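Alr1585 protein (Nostoc sp., PDB 5C2I) is a haem-dependent DyP-type (dye-decolorizing) peroxidase, which probably uses hydrogen peroxide to oxidise dyes and other substrates. Local coordinates at residues A[33-37]-A[363-367]; A[202-206]-A[309-313]; A[286-291]-A[325-331]; A[297-301]-A[314-319]. The protein carries 1 engineered substitution. One frame throughout, in Å; residues are numbered along the deposited sequence.

Interaction 1: A[33-37]-A[363-367]; sequences NILKG and TRRAV. With HEM (protoporphyrin IX containing Fe), chain E.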
# COMPACT_ATOMS: atom_id res chain seq x y z
N ASN A 33 -20.09 -4.77 22.91
CA ASN A 33 -20.43 -5.41 21.63
C ASN A 33 -21.92 -5.64 21.43
O ASN A 33 -22.33 -6.15 20.38
CB ASN A 33 -19.65 -6.73 21.45
CG ASN A 33 -19.57 -7.20 20.01
OD1 ASN A 33 -19.45 -6.40 19.07
ND2 ASN A 33 -19.59 -8.51 19.83
N ILE A 34 -22.74 -5.22 22.38
CA ILE A 34 -24.16 -5.43 22.31
C ILE A 34 -24.85 -4.15 21.79
O ILE A 34 -25.34 -4.14 20.69
CB ILE A 34 -24.72 -5.90 23.66
CG1 ILE A 34 -24.10 -7.28 24.02
CG2 ILE A 34 -26.24 -6.05 23.60
CD1 ILE A 34 -24.30 -7.70 25.50
N LEU A 35 -24.81 -3.07 22.59
CA LEU A 35 -25.37 -1.79 22.16
C LEU A 35 -24.61 -1.14 21.02
O LEU A 35 -25.21 -0.39 20.23
CB LEU A 35 -25.47 -0.82 23.33
CG LEU A 35 -26.33 -1.30 24.49
CD1 LEU A 35 -26.36 -0.24 25.58
CD2 LEU A 35 -27.74 -1.69 24.06
N LYS A 36 -23.30 -1.40 20.95
CA LYS A 36 -22.46 -0.92 19.86
C LYS A 36 -21.40 -1.96 19.62
O LYS A 36 -20.79 -2.49 20.55
CB LYS A 36 -21.81 0.43 20.25
CG LYS A 36 -20.87 1.03 19.18
CD LYS A 36 -20.69 2.53 19.40
CE LYS A 36 -19.54 3.10 18.57
NZ LYS A 36 -19.78 2.78 17.13
N GLY A 37 -21.16 -2.25 18.35
CA GLY A 37 -20.16 -3.26 17.96
C GLY A 37 -18.75 -2.92 18.42
O GLY A 37 -18.38 -1.75 18.50
N THR A 363 -29.95 -7.05 16.01
CA THR A 363 -28.75 -6.22 16.00
C THR A 363 -27.58 -7.11 15.62
O THR A 363 -27.22 -8.03 16.35
CB THR A 363 -28.57 -5.60 17.39
OG1 THR A 363 -29.69 -4.77 17.72
CG2 THR A 363 -27.27 -4.78 17.49
N ARG A 364 -27.03 -6.88 14.44
CA ARG A 364 -26.06 -7.82 13.84
C ARG A 364 -24.61 -7.45 14.25
O ARG A 364 -24.22 -6.24 14.27
CB ARG A 364 -26.24 -7.83 12.33
CG ARG A 364 -27.58 -8.45 11.91
CD ARG A 364 -27.81 -8.40 10.40
NE ARG A 364 -27.99 -6.99 10.04
CZ ARG A 364 -27.51 -6.42 8.94
NH1 ARG A 364 -26.84 -7.11 8.05
NH2 ARG A 364 -27.71 -5.14 8.74
N ARG A 365 -23.83 -8.46 14.54
CA ARG A 365 -22.42 -8.29 14.90
C ARG A 365 -21.56 -9.34 14.20
O ARG A 365 -20.72 -9.99 14.84
CB ARG A 365 -22.25 -8.38 16.43
CG ARG A 365 -23.09 -7.39 17.24
CD ARG A 365 -22.54 -5.98 17.17
NE ARG A 365 -23.38 -5.01 17.90
CZ ARG A 365 -23.95 -3.93 17.38
NH1 ARG A 365 -23.92 -3.72 16.08
NH2 ARG A 365 -24.65 -3.09 18.15
N ALA A 366 -21.87 -9.55 12.92
CA ALA A 366 -21.26 -10.63 12.15
C ALA A 366 -19.85 -10.28 11.69
O ALA A 366 -19.47 -9.09 11.61
CB ALA A 366 -22.14 -10.99 10.96
N VAL A 367 -19.08 -11.31 11.38
CA VAL A 367 -17.73 -11.14 10.82
C VAL A 367 -17.51 -12.25 9.81
O VAL A 367 -18.28 -13.23 9.78
CB VAL A 367 -16.61 -11.19 11.88
CG1 VAL A 367 -16.72 -10.02 12.84
CG2 VAL A 367 -16.65 -12.49 12.66
CHA HEM E . -29.07 -6.91 5.57
CHB HEM E . -26.16 -10.14 3.48
CHC HEM E . -27.76 -13.53 6.55
CHD HEM E . -30.83 -10.34 8.43
C1A HEM E . -28.15 -7.50 4.72
C2A HEM E . -27.49 -6.84 3.64
C3A HEM E . -26.67 -7.75 3.06
C4A HEM E . -26.81 -8.95 3.79
CMA HEM E . -25.74 -7.54 1.90
CAA HEM E . -27.64 -5.38 3.20
CBA HEM E . -26.75 -4.33 3.87
CGA HEM E . -27.04 -4.32 5.35
O1A HEM E . -28.00 -3.66 5.84
O2A HEM E . -26.31 -4.99 6.09
C1B HEM E . -26.33 -11.34 4.19
C2B HEM E . -25.59 -12.54 3.92
C3B HEM E . -25.99 -13.46 4.78
C4B HEM E . -27.06 -12.82 5.57
CMB HEM E . -24.54 -12.68 2.88
CAB HEM E . -25.54 -14.86 5.02
CBB HEM E . -24.32 -15.32 4.69
C1C HEM E . -28.79 -12.97 7.31
C2C HEM E . -29.62 -13.65 8.18
C3C HEM E . -30.51 -12.74 8.70
C4C HEM E . -30.18 -11.50 8.14
CMC HEM E . -29.55 -15.10 8.57
CAC HEM E . -31.62 -12.94 9.62
CBC HEM E . -32.36 -14.01 9.79
C1D HEM E . -30.47 -9.12 7.85
C2D HEM E . -31.13 -7.88 8.24
C3D HEM E . -30.68 -6.94 7.42
C4D HEM E . -29.70 -7.63 6.56
CMD HEM E . -32.15 -7.67 9.34
CAD HEM E . -31.04 -5.48 7.47
CBD HEM E . -32.31 -5.14 6.68
CGD HEM E . -32.61 -3.68 6.82
O1D HEM E . -32.73 -3.05 5.77
O2D HEM E . -32.75 -3.11 7.95
NA HEM E . -27.78 -8.82 4.75
NB HEM E . -27.21 -11.58 5.10
NC HEM E . -29.20 -11.67 7.21
ND HEM E . -29.68 -8.95 6.79
FE HEM E . -28.51 -10.24 5.95
O HOH W 1 -19.01 -9.64 17.06
O HOH W 2 -26.85 -9.95 7.57

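Interaction 2: A[202-206]-A[309-313]; sequences VHGVS and TPTNN. Engineered in segment 202-206: His203 (natural residue Asp). With HEM (protoporphyrin IX containing Fe), chain E.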
# COMPACT_ATOMS: atom_id res chain seq x y z
N VAL A 202 -21.78 -4.63 0.32
CA VAL A 202 -21.55 -3.89 1.56
C VAL A 202 -22.51 -4.40 2.62
O VAL A 202 -23.68 -4.68 2.34
CB VAL A 202 -21.73 -2.39 1.36
CG1 VAL A 202 -21.52 -1.64 2.67
CG2 VAL A 202 -20.67 -1.92 0.40
N HIS A 203 -22.00 -4.54 3.84
CA HIS A 203 -22.70 -5.30 4.87
C HIS A 203 -22.62 -4.61 6.19
O HIS A 203 -21.55 -4.09 6.55
CB HIS A 203 -22.09 -6.70 4.95
CG HIS A 203 -22.97 -7.70 5.62
ND1 HIS A 203 -22.50 -8.57 6.56
CD2 HIS A 203 -24.28 -7.97 5.50
CE1 HIS A 203 -23.49 -9.36 6.97
NE2 HIS A 203 -24.58 -9.00 6.35
N GLY A 204 -23.74 -4.62 6.92
CA GLY A 204 -23.83 -3.96 8.22
C GLY A 204 -24.42 -2.57 8.13
O GLY A 204 -24.31 -1.81 9.08
N VAL A 205 -25.07 -2.24 7.01
CA VAL A 205 -25.54 -0.88 6.78
C VAL A 205 -26.71 -0.51 7.74
O VAL A 205 -26.66 0.54 8.41
CB VAL A 205 -26.01 -0.68 5.32
CG1 VAL A 205 -26.54 0.71 5.13
CG2 VAL A 205 -24.90 -1.00 4.34
N SER A 206 -27.75 -1.33 7.77
CA SER A 206 -28.98 -1.01 8.52
C SER A 206 -29.04 -1.74 9.85
O SER A 206 -29.17 -2.98 9.90
CB SER A 206 -30.21 -1.37 7.69
OG SER A 206 -31.38 -0.97 8.39
N THR A 309 -20.28 5.69 1.79
CA THR A 309 -21.25 5.53 2.90
C THR A 309 -22.68 5.46 2.32
O THR A 309 -23.26 6.48 1.92
CB THR A 309 -21.11 6.69 3.91
OG1 THR A 309 -19.79 6.62 4.46
CG2 THR A 309 -22.12 6.59 5.04
N PRO A 310 -23.22 4.25 2.17
CA PRO A 310 -24.52 4.11 1.55
C PRO A 310 -25.64 4.71 2.37
O PRO A 310 -25.57 4.76 3.61
CB PRO A 310 -24.76 2.59 1.50
CG PRO A 310 -23.51 1.96 2.03
CD PRO A 310 -22.68 2.99 2.69
N THR A 311 -26.67 5.17 1.69
CA THR A 311 -27.82 5.67 2.40
C THR A 311 -28.63 4.54 3.06
O THR A 311 -28.70 3.43 2.53
CB THR A 311 -28.74 6.51 1.48
OG1 THR A 311 -29.64 7.26 2.29
CG2 THR A 311 -29.52 5.66 0.50
N ASN A 312 -29.22 4.85 4.22
CA ASN A 312 -30.25 4.02 4.85
C ASN A 312 -31.57 4.70 4.98
O ASN A 312 -32.50 4.18 5.65
CB ASN A 312 -29.77 3.51 6.21
CG ASN A 312 -30.48 2.22 6.61
OD1 ASN A 312 -30.75 1.37 5.77
ND2 ASN A 312 -30.83 2.12 7.86
N ASN A 313 -31.68 5.86 4.32
CA ASN A 313 -32.82 6.69 4.53
C ASN A 313 -33.86 6.38 3.48
O ASN A 313 -34.02 7.11 2.52
CB ASN A 313 -32.48 8.16 4.51
CG ASN A 313 -33.66 9.01 4.91
OD1 ASN A 313 -34.31 8.74 5.94
ND2 ASN A 313 -33.93 10.07 4.14
CHA HEM E . -29.07 -6.91 5.57
CHB HEM E . -26.16 -10.14 3.48
CHC HEM E . -27.76 -13.53 6.55
CHD HEM E . -30.83 -10.34 8.43
C1A HEM E . -28.15 -7.50 4.72
C2A HEM E . -27.49 -6.84 3.64
C3A HEM E . -26.67 -7.75 3.06
C4A HEM E . -26.81 -8.95 3.79
CMA HEM E . -25.74 -7.54 1.90
CAA HEM E . -27.64 -5.38 3.20
CBA HEM E . -26.75 -4.33 3.87
CGA HEM E . -27.04 -4.32 5.35
O1A HEM E . -28.00 -3.66 5.84
O2A HEM E . -26.31 -4.99 6.09
C1B HEM E . -26.33 -11.34 4.19
C2B HEM E . -25.59 -12.54 3.92
C3B HEM E . -25.99 -13.46 4.78
C4B HEM E . -27.06 -12.82 5.57
CMB HEM E . -24.54 -12.68 2.88
CAB HEM E . -25.54 -14.86 5.02
CBB HEM E . -24.32 -15.32 4.69
C1C HEM E . -28.79 -12.97 7.31
C2C HEM E . -29.62 -13.65 8.18
C3C HEM E . -30.51 -12.74 8.70
C4C HEM E . -30.18 -11.50 8.14
CMC HEM E . -29.55 -15.10 8.57
CAC HEM E . -31.62 -12.94 9.62
CBC HEM E . -32.36 -14.01 9.79
C1D HEM E . -30.47 -9.12 7.85
C2D HEM E . -31.13 -7.88 8.24
C3D HEM E . -30.68 -6.94 7.42
C4D HEM E . -29.70 -7.63 6.56
CMD HEM E . -32.15 -7.67 9.34
CAD HEM E . -31.04 -5.48 7.47
CBD HEM E . -32.31 -5.14 6.68
CGD HEM E . -32.61 -3.68 6.82
O1D HEM E . -32.73 -3.05 5.77
O2D HEM E . -32.75 -3.11 7.95
NA HEM E . -27.78 -8.82 4.75
NB HEM E . -27.21 -11.58 5.10
NC HEM E . -29.20 -11.67 7.21
ND HEM E . -29.68 -8.95 6.79
FE HEM E . -28.51 -10.24 5.95
O HOH W 2 -26.85 -9.95 7.57

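Interaction 3: A[286-291]-A[325-331]; sequences ALIVGR and CPFHSHT. With HEM (protoporphyrin IX containing Fe), chain E.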
# COMPACT_ATOMS: atom_id res chain seq x y z
N ALA A 286 -28.64 -6.56 -7.18
CA ALA A 286 -29.46 -5.69 -6.38
C ALA A 286 -30.89 -6.22 -6.18
O ALA A 286 -31.50 -6.00 -5.12
CB ALA A 286 -29.51 -4.31 -6.99
N LEU A 287 -31.41 -6.95 -7.14
CA LEU A 287 -32.73 -7.58 -6.99
C LEU A 287 -32.72 -8.76 -6.01
O LEU A 287 -33.74 -9.10 -5.39
CB LEU A 287 -33.26 -8.05 -8.36
CG LEU A 287 -33.50 -6.96 -9.39
CD1 LEU A 287 -33.95 -7.52 -10.72
CD2 LEU A 287 -34.50 -5.92 -8.89
N ILE A 288 -31.59 -9.43 -5.90
CA ILE A 288 -31.45 -10.55 -4.98
C ILE A 288 -31.37 -9.98 -3.55
O ILE A 288 -32.05 -10.44 -2.64
CB ILE A 288 -30.16 -11.36 -5.28
CG1 ILE A 288 -30.23 -12.09 -6.63
CG2 ILE A 288 -29.88 -12.39 -4.17
CD1 ILE A 288 -28.88 -12.40 -7.22
N VAL A 289 -30.49 -8.99 -3.36
CA VAL A 289 -30.14 -8.51 -2.04
C VAL A 289 -31.04 -7.39 -1.55
O VAL A 289 -31.35 -7.34 -0.34
CB VAL A 289 -28.68 -8.04 -2.01
CG1 VAL A 289 -28.34 -7.33 -0.72
CG2 VAL A 289 -27.76 -9.25 -2.22
N GLY A 290 -31.46 -6.51 -2.46
CA GLY A 290 -32.23 -5.31 -2.13
C GLY A 290 -31.34 -4.06 -2.23
O GLY A 290 -31.84 -2.94 -2.20
N ARG A 291 -30.04 -4.29 -2.38
CA ARG A 291 -29.07 -3.22 -2.60
C ARG A 291 -28.06 -3.68 -3.65
O ARG A 291 -27.75 -4.85 -3.76
CB ARG A 291 -28.28 -2.86 -1.32
CG ARG A 291 -29.09 -2.25 -0.20
CD ARG A 291 -28.19 -2.16 1.03
NE ARG A 291 -28.89 -1.66 2.18
CZ ARG A 291 -28.97 -0.39 2.57
NH1 ARG A 291 -28.42 0.61 1.86
NH2 ARG A 291 -29.63 -0.11 3.67
N CYS A 325 -37.79 -2.58 -5.75
CA CYS A 325 -37.28 -3.61 -4.83
C CYS A 325 -38.35 -4.68 -4.64
O CYS A 325 -39.38 -4.44 -3.99
CB CYS A 325 -36.93 -3.03 -3.47
SG CYS A 325 -36.18 -4.28 -2.39
N PRO A 326 -38.12 -5.87 -5.21
CA PRO A 326 -39.09 -6.93 -5.04
C PRO A 326 -39.40 -7.29 -3.59
O PRO A 326 -38.54 -7.14 -2.71
CB PRO A 326 -38.42 -8.13 -5.74
CG PRO A 326 -37.65 -7.49 -6.84
CD PRO A 326 -37.07 -6.25 -6.16
N PHE A 327 -40.60 -7.85 -3.35
CA PHE A 327 -40.92 -8.33 -2.01
C PHE A 327 -39.98 -9.43 -1.51
O PHE A 327 -39.80 -9.61 -0.32
CB PHE A 327 -42.38 -8.84 -1.97
CG PHE A 327 -43.42 -7.74 -2.00
CD1 PHE A 327 -43.49 -6.80 -0.99
CD2 PHE A 327 -44.45 -7.77 -2.95
CE1 PHE A 327 -44.49 -5.83 -0.98
CE2 PHE A 327 -45.46 -6.83 -2.94
CZ PHE A 327 -45.49 -5.86 -1.94
N HIS A 328 -39.38 -10.16 -2.43
CA HIS A 328 -38.49 -11.23 -2.01
C HIS A 328 -37.06 -10.81 -1.68
O HIS A 328 -36.32 -11.63 -1.16
CB HIS A 328 -38.46 -12.35 -3.08
CG HIS A 328 -37.86 -11.90 -4.37
ND1 HIS A 328 -38.60 -11.71 -5.51
CD2 HIS A 328 -36.59 -11.60 -4.69
CE1 HIS A 328 -37.80 -11.31 -6.49
NE2 HIS A 328 -36.58 -11.23 -6.01
N SER A 329 -36.65 -9.58 -2.03
CA SER A 329 -35.28 -9.17 -1.87
C SER A 329 -34.91 -9.25 -0.39
O SER A 329 -35.73 -8.93 0.48
CB SER A 329 -35.05 -7.77 -2.42
OG SER A 329 -35.38 -7.68 -3.80
N HIS A 330 -33.69 -9.68 -0.13
CA HIS A 330 -33.25 -9.89 1.25
C HIS A 330 -33.59 -8.73 2.22
O HIS A 330 -34.11 -8.99 3.32
CB HIS A 330 -31.77 -10.21 1.26
CG HIS A 330 -31.20 -10.48 2.63
ND1 HIS A 330 -31.66 -11.50 3.44
CD2 HIS A 330 -30.16 -9.92 3.29
CE1 HIS A 330 -30.91 -11.56 4.53
NE2 HIS A 330 -29.99 -10.63 4.45
N THR A 331 -33.30 -7.49 1.82
CA THR A 331 -33.56 -6.34 2.70
C THR A 331 -35.02 -6.14 2.99
O THR A 331 -35.40 -5.81 4.11
CB THR A 331 -32.96 -5.00 2.16
OG1 THR A 331 -33.46 -4.74 0.87
CG2 THR A 331 -31.44 -5.05 2.13
CHA HEM E . -29.07 -6.91 5.57
CHB HEM E . -26.16 -10.14 3.48
CHC HEM E . -27.76 -13.53 6.55
CHD HEM E . -30.83 -10.34 8.43
C1A HEM E . -28.15 -7.50 4.72
C2A HEM E . -27.49 -6.84 3.64
C3A HEM E . -26.67 -7.75 3.06
C4A HEM E . -26.81 -8.95 3.79
CMA HEM E . -25.74 -7.54 1.90
CAA HEM E . -27.64 -5.38 3.20
CBA HEM E . -26.75 -4.33 3.87
CGA HEM E . -27.04 -4.32 5.35
O1A HEM E . -28.00 -3.66 5.84
O2A HEM E . -26.31 -4.99 6.09
C1B HEM E . -26.33 -11.34 4.19
C2B HEM E . -25.59 -12.54 3.92
C3B HEM E . -25.99 -13.46 4.78
C4B HEM E . -27.06 -12.82 5.57
CMB HEM E . -24.54 -12.68 2.88
CAB HEM E . -25.54 -14.86 5.02
CBB HEM E . -24.32 -15.32 4.69
C1C HEM E . -28.79 -12.97 7.31
C2C HEM E . -29.62 -13.65 8.18
C3C HEM E . -30.51 -12.74 8.70
C4C HEM E . -30.18 -11.50 8.14
CMC HEM E . -29.55 -15.10 8.57
CAC HEM E . -31.62 -12.94 9.62
CBC HEM E . -32.36 -14.01 9.79
C1D HEM E . -30.47 -9.12 7.85
C2D HEM E . -31.13 -7.88 8.24
C3D HEM E . -30.68 -6.94 7.42
C4D HEM E . -29.70 -7.63 6.56
CMD HEM E . -32.15 -7.67 9.34
CAD HEM E . -31.04 -5.48 7.47
CBD HEM E . -32.31 -5.14 6.68
CGD HEM E . -32.61 -3.68 6.82
O1D HEM E . -32.73 -3.05 5.77
O2D HEM E . -32.75 -3.11 7.95
NA HEM E . -27.78 -8.82 4.75
NB HEM E . -27.21 -11.58 5.10
NC HEM E . -29.20 -11.67 7.21
ND HEM E . -29.68 -8.95 6.79
FE HEM E . -28.51 -10.24 5.95
O HOH W 2 -26.85 -9.95 7.57

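Interaction 4: A[297-301]-A[314-319]; sequences PVTLS and FNYDGD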
# COMPACT_ATOMS: atom_id res chain seq x y z
N PRO A 297 -29.71 1.42 -2.42
CA PRO A 297 -30.98 0.67 -2.34
C PRO A 297 -31.69 0.57 -3.68
O PRO A 297 -31.84 1.58 -4.39
CB PRO A 297 -31.83 1.53 -1.38
CG PRO A 297 -30.82 2.33 -0.61
CD PRO A 297 -29.73 2.63 -1.61
N VAL A 298 -32.06 -0.64 -4.07
CA VAL A 298 -32.67 -0.85 -5.37
C VAL A 298 -34.09 -0.26 -5.40
O VAL A 298 -34.61 -0.02 -6.48
CB VAL A 298 -32.65 -2.36 -5.78
CG1 VAL A 298 -33.70 -3.15 -5.04
CG2 VAL A 298 -32.83 -2.50 -7.30
N THR A 299 -34.70 0.00 -4.24
CA THR A 299 -36.00 0.69 -4.24
C THR A 299 -35.84 2.11 -4.79
O THR A 299 -36.77 2.66 -5.33
CB THR A 299 -36.73 0.64 -2.86
OG1 THR A 299 -38.10 1.00 -3.04
CG2 THR A 299 -36.10 1.55 -1.84
N LEU A 300 -34.63 2.68 -4.66
CA LEU A 300 -34.39 4.06 -5.04
C LEU A 300 -33.77 4.22 -6.41
O LEU A 300 -33.85 5.29 -6.97
CB LEU A 300 -33.49 4.75 -4.01
CG LEU A 300 -33.99 4.81 -2.56
CD1 LEU A 300 -32.99 5.57 -1.70
CD2 LEU A 300 -35.37 5.46 -2.46
N SER A 301 -33.15 3.18 -6.96
CA SER A 301 -32.36 3.33 -8.14
C SER A 301 -32.22 2.02 -8.87
O SER A 301 -32.08 0.98 -8.24
CB SER A 301 -30.93 3.81 -7.78
OG SER A 301 -30.15 3.99 -8.94
N PHE A 314 -34.59 5.29 3.68
CA PHE A 314 -35.64 4.99 2.77
C PHE A 314 -36.64 4.09 3.41
O PHE A 314 -36.39 3.49 4.48
CB PHE A 314 -35.08 4.31 1.51
CG PHE A 314 -34.44 2.97 1.75
CD1 PHE A 314 -33.13 2.87 2.13
CD2 PHE A 314 -35.19 1.80 1.62
CE1 PHE A 314 -32.56 1.63 2.39
CE2 PHE A 314 -34.62 0.58 1.87
CZ PHE A 314 -33.29 0.47 2.27
N ASN A 315 -37.78 4.04 2.76
CA ASN A 315 -38.75 3.04 3.11
C ASN A 315 -39.29 2.56 1.76
O ASN A 315 -38.75 2.92 0.70
CB ASN A 315 -39.81 3.61 4.07
CG ASN A 315 -40.49 4.84 3.52
OD1 ASN A 315 -40.94 4.84 2.39
ND2 ASN A 315 -40.52 5.92 4.29
N TYR A 316 -40.33 1.77 1.77
CA TYR A 316 -40.82 1.27 0.49
C TYR A 316 -42.16 1.94 0.08
O TYR A 316 -42.88 1.44 -0.81
CB TYR A 316 -40.97 -0.23 0.60
CG TYR A 316 -39.65 -0.94 0.89
CD1 TYR A 316 -38.62 -0.91 -0.04
CD2 TYR A 316 -39.45 -1.65 2.07
CE1 TYR A 316 -37.42 -1.56 0.21
CE2 TYR A 316 -38.23 -2.30 2.35
CZ TYR A 316 -37.22 -2.23 1.43
OH TYR A 316 -36.01 -2.87 1.70
N ASP A 317 -42.45 3.10 0.67
CA ASP A 317 -43.66 3.88 0.36
C ASP A 317 -43.73 4.35 -1.09
O ASP A 317 -44.82 4.54 -1.60
CB ASP A 317 -43.84 5.10 1.31
CG ASP A 317 -44.13 4.71 2.77
OD1 ASP A 317 -44.15 3.52 3.13
OD2 ASP A 317 -44.28 5.63 3.61
N GLY A 318 -42.59 4.56 -1.75
CA GLY A 318 -42.54 4.88 -3.17
C GLY A 318 -42.52 3.65 -4.07
O GLY A 318 -42.34 3.78 -5.28
N ASP A 319 -42.77 2.48 -3.48
CA ASP A 319 -42.54 1.18 -4.13
C ASP A 319 -43.53 0.16 -3.58
O ASP A 319 -43.17 -0.99 -3.27
CB ASP A 319 -41.10 0.75 -3.87
CG ASP A 319 -40.64 -0.43 -4.72
OD1 ASP A 319 -41.29 -0.77 -5.74
OD2 ASP A 319 -39.56 -0.95 -4.38

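Interaction 1: A[33-37]-A[363-367]
Strand 363-369, at the distal side of the haem in this DyP-type peroxidase, meets the loop between helix 24-29 and strand 42-50 through Arg365, whose guanidinium enters the loop of residues 33-37. Arg365 NE donates to Asn33 O (2.9 Å), close to the guanidinium plane, and Arg365 NH2 to Ile34 O (2.8 Å) with an N-H...O angle of 157°. Both nitrogens stand above the carbonyl planes they serve. Gly37 N lies over the centre of one face, and Thr363 CG2 over the rim of the opposite one. A bend at chi2 (-75°) turns the chain so that CD runs past Asn33 OD1, which is held by His38 N. One water accepts from Asn33 ND2 and donates to Arg365 O, a second bridge between the segments. The preceding Arg364 points to the haem instead: Arg364 NH1 bonds the propionate oxygen HEM O2A (2.9 Å) and also the water on the iron. With alanine in place of Arg365, the Asn33 and Ile34 carbonyls are likely to lack these donors, with a gap opened beside Gly37. One cationic group thus serves two successive carbonyl oxygens, and its charge probably suits the negative ends of both.

Interaction 2: A[202-206]-A[309-313]
The carboxamide of Asn312 comes up against the CB-OG arm of Ser206, and on the haem side of the same loop the imidazole of His203 turns its edge to the porphyrin. His203 CD2 approaches HEM C4A at 3.2 Å, while His203 NE2 is hydrogen-bonded to the water on the iron (2.7 Å). His203 is an engineered residue, standing where the natural sequence has aspartate. In Asn312, ND2 makes a weak hydrogen bond to Ser206 OG (3.2 Å), and OD1 packs against Ser206 CB while accepting its stronger bond from Arg337. A chi1 near 180° (-176°) swings Ser206 OG away from the backbone N, and it donates to the propionate oxygen HEM O2D at 2.6 Å, which makes it a relay between the carboxamide and the haem. The other propionate is gripped by the backbone: Gly204 N donates to HEM O2A at 2.7 Å and Ser206 N to HEM O1A at 3.0 Å. Gly204 has a positive phi (95°), at which a CB would be jammed against the carbonyl of the preceding residue. Beyond the polar centre, Pro310 CG fits against two valine methyls, Val205 CG2 at 4.0 Å and Val202 CG1 at 4.2 Å. At Thr311, OG1 accepts from Asn313 N in an ST turn, and Thr311 packs on Val220 of the second subunit. Residues 309-313 thus pack through Pro310 and Asn312 against the distal haem loop, where segment 202-206 holds the last three residues of the GXXDG motif of DyP-type peroxidases, its aspartate replaced here by His203.

Interaction 3: A[286-291]-A[325-331]
His330, at the start of helix 330-334, spans from the C-terminal end of helix 281-289 to the haem iron. His330 CB rests on Val289 O at 3.3 Å, and CG, anti to the backbone N (chi1 -178°), carries the ring away toward the porphyrin. There the imidazole stands edge-on, with CD2 near HEM NA and CE1 near HEM NC. His330 NE2 binds the iron, HEM FE, at 2.1 Å. On the far side of the ring ND1 is hydrogen-bonded to Asp418, which together with the iron probably fixes the ring's rotation and would make the ligand more electron-rich. A water holds the metal's sixth position. The backbone ties this residue to the helix end, since His330 N donates to Ile288 O (3.1 Å) with an N-H...O angle of 169° and Thr331 N donates to Val289 O (2.9 Å). Ser329 OG adds a bond to Leu287 O (2.7 Å), coming from above the carbonyl plane. Three successive helix-end carbonyls are therefore met by three successive residues. Gly290, with positive phi, sits at the turn out of the helix; a CB here would clash with Thr331 OG1, which lies 3.3 Å from Gly290 CA. Leu287 CD2 packs on Pro326 CD, the two side chains at about a right angle. Val289 CG1 touches the haem methyl CMA, and Arg291 CD and NE pass the propionate carbons HEM CAA and CBA, its guanidinium bonding Gly295 O and Thr311 O. This is the proximal side of a DyP-type haem site, its axial histidine backed by an acidic residue as in other haem peroxidases.

Interaction 4: A[297-301]-A[314-319]
Thr299 turns OG1 anti to its backbone N (chi1 -165°) and Asp319 does the same with CG (chi1 -168°), which brings hydroxyl and carboxylate together between two arms of the long loop joining helix 281-289 to helix 330-334. Thr299 OG1 donates to Asp319 OD2 (2.8 Å) on the anti side of the carboxylate, and OD2 also accepts from Cys325 N. The Thr299 methyl CG2 comes to Phe314 CD2 at 3.6 Å, obliquely to the ring. Pro297 CB lies over one face of that ring, 4.0 Å from its centroid in a CH-pi contact, and Leu300 CD1 reaches Phe314 CB. Arg337 makes a cation-pi contact with the same ring, and the Phe314 side chain is about 5 Å from the haem at the nearest atoms. The turn from Tyr316 to Asp319 is a type I beta turn, and Asn315 OD1 accepts from Asp317 N in an Asx turn that overlaps its start. A valine in place of Thr299 removes the hydroxyl, and Asp319 OD2 is likely to be left with Cys325 N alone of these two donors. The Tyr316 hydroxyl is hydrogen-bonded to Thr331 OG1, and its ring edge meets the threonine: Tyr316 CD1 lies 3.6 Å from Thr299 OG1.

Along the chain the segments run 33-37, 202-206, 286-291, 297-301, 309-313, 314-319, 325-331 and 363-367, so interaction 1 encloses all the others, interaction 4 is nested within interaction 3, and interaction 2 crosses both. Interactions 3 and 4 are the nearest pair, centres about 10 Å apart; interactions 1 and 4 are the farthest, at about 26 Å. The haem divides the set: interaction 3 lies on its proximal side with interaction 4 beside it, Arg364 and the 202-206 loop on the distal side, with Arg364 NH2 bonded to Ser206 O. Segments distant in sequence thus converge on both faces of one haem. Interactions 2 and 4 border the second subunit.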